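Local coordinates for protein phosphonopyruvate hydrolase (Variovorax sp., PDB 2HJP) that hydrolyses phosphonopyruvate to pyruvate and phosphate, cleaving its phosphorus-carbon bond with the help of a divalent metal cation, at residues 56-59 with 60-64. Residues are numbered along the deposited sequence; the frame is centred on the assembly and turned at random.
Sequences NILS and MSTHL
The chi1 of Ser-59, 153°, turns OG to face the start of the helix that follows, while chi1 -68° of Thr-62 puts CG2 anti to the backbone N, where it meets Leu-58 CD1, and OG1 beside that N. Ser-59 is thus the N-cap: its OG accepts a weak hydrogen bond from Thr-62 N at 3.4 Å, fairly straight at 151°. The same N-H is shared with Ser-59 O, through a weak, strongly bent bond. That oxygen takes a second weak but straighter bond from His-63 N at 3.4 Å, the first i to i+4 link of the helix; the next, from Leu-64 N to Met-60 O, is shorter at 2.9 Å. Beside the cap, CB of Ser-61 comes within 3.4 Å of Ser-59 OG. Next to these polar links a small apolar contact forms, Leu-58 CD1 lying 4.2 Å from Thr-62 CG2, the two side chains crossing nearly at right angles. Ser-59 and Ser-61 pack on Ser-61 and Ser-59 of a second subunit. The cap thereby starts helix 60-71 of the TIM-type barrel. Both ring nitrogens of His-63, close to the magnesium ligand Asp-81, are engaged: ND1 hydrogen-bonds to Tyr-99 OH of helix 89-102 and NE2 to Gly-41 O of strand 38-41, while Met-60 packs on Val-95 of helix 89-102 and Leu-58 on Leu-46 of helix 43-49.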
loop_
_atom_site.group_PDB
_atom_site.type_symbol
_atom_site.label_atom_id
_atom_site.label_comp_id
_atom_site.label_asym_id
_atom_site.label_seq_id
_atom_site.Cartn_x
_atom_site.Cartn_y
_atom_site.Cartn_z
ATOM N N ASN A 56 6.039 -17.834 0.268
ATOM C CA ASN A 56 6.193 -16.681 -0.625
ATOM C C ASN A 56 4.869 -16.278 -1.288
ATOM O O ASN A 56 4.816 -15.827 -2.442
ATOM C CB ASN A 56 7.249 -16.949 -1.702
ATOM C CG ASN A 56 8.487 -17.709 -1.166
ATOM O OD1 ASN A 56 8.612 -18.956 -1.298
ATOM N ND2 ASN A 56 9.396 -16.975 -0.570
ATOM N N ILE A 57 3.788 -16.417 -0.556
ATOM C CA ILE A 57 2.522 -16.020 -1.136
ATOM C C ILE A 57 2.224 -14.612 -0.758
ATOM O O ILE A 57 1.738 -13.847 -1.544
ATOM C CB ILE A 57 1.403 -16.955 -0.659
ATOM C CG1 ILE A 57 1.587 -18.297 -1.364
ATOM C CG2 ILE A 57 0.016 -16.299 -0.956
ATOM C CD1 ILE A 57 0.723 -19.427 -0.819
ATOM N N LEU A 58 2.544 -14.259 0.482
ATOM C CA LEU A 58 2.279 -12.918 0.969
ATOM C C LEU A 58 3.083 -11.904 0.178
ATOM O O LEU A 58 4.255 -12.130 -0.101
ATOM C CB LEU A 58 2.691 -12.856 2.440
ATOM C CG LEU A 58 2.300 -11.593 3.172
ATOM C CD1 LEU A 58 0.772 -11.597 3.543
ATOM C CD2 LEU A 58 3.197 -11.530 4.380
ATOM N N SER A 59 2.466 -10.808 -0.228
ATOM C CA SER A 59 3.188 -9.780 -0.963
ATOM C C SER A 59 4.456 -9.245 -0.229
ATOM O O SER A 59 4.464 -9.077 0.966
ATOM C CB SER A 59 2.215 -8.632 -1.216
ATOM O OG SER A 59 2.867 -7.377 -1.343
ATOM N N MET A 60 5.522 -8.961 -0.948
ATOM C CA MET A 60 6.711 -8.429 -0.285
ATOM C C MET A 60 6.399 -7.037 0.312
ATOM O O MET A 60 6.929 -6.665 1.323
ATOM C CB MET A 60 7.863 -8.237 -1.263
ATOM C CG MET A 60 9.034 -7.783 -0.528
ATOM S SD MET A 60 9.630 -6.330 -1.236
ATOM C CE MET A 60 10.878 -7.157 -2.037
ATOM N N SER A 61 5.580 -6.267 -0.403
ATOM C CA SER A 61 5.183 -4.942 0.068
ATOM C C SER A 61 4.450 -5.002 1.460
ATOM O O SER A 61 4.657 -4.164 2.373
ATOM C CB SER A 61 4.305 -4.339 -1.026
ATOM O OG SER A 61 3.842 -3.103 -0.602
ATOM N N THR A 62 3.635 -6.022 1.652
ATOM C CA THR A 62 2.928 -6.129 2.897
ATOM C C THR A 62 3.971 -6.313 4.014
ATOM O O THR A 62 3.884 -5.663 5.061
ATOM C CB THR A 62 1.942 -7.290 2.868
ATOM O OG1 THR A 62 0.888 -6.968 1.938
ATOM C CG2 THR A 62 1.344 -7.540 4.241
ATOM N N HIS A 63 4.976 -7.135 3.758
ATOM C CA HIS A 63 5.964 -7.356 4.773
ATOM C C HIS A 63 6.872 -6.111 5.019
ATOM O O HIS A 63 7.071 -5.655 6.187
ATOM C CB HIS A 63 6.781 -8.613 4.413
ATOM C CG HIS A 63 7.867 -8.926 5.409
ATOM N ND1 HIS A 63 9.156 -8.457 5.293
ATOM C CD2 HIS A 63 7.822 -9.629 6.571
ATOM C CE1 HIS A 63 9.870 -8.844 6.336
ATOM N NE2 HIS A 63 9.087 -9.556 7.135
ATOM N N LEU A 64 7.313 -5.491 3.934
ATOM C CA LEU A 64 8.177 -4.307 4.028
ATOM C C LEU A 64 7.440 -3.215 4.779
ATOM O O LEU A 64 8.017 -2.597 5.683
ATOM C CB LEU A 64 8.581 -3.828 2.600
ATOM C CG LEU A 64 9.273 -2.448 2.613
ATOM C CD1 LEU A 64 10.617 -2.575 3.379
ATOM C CD2 LEU A 64 9.560 -1.980 1.152
#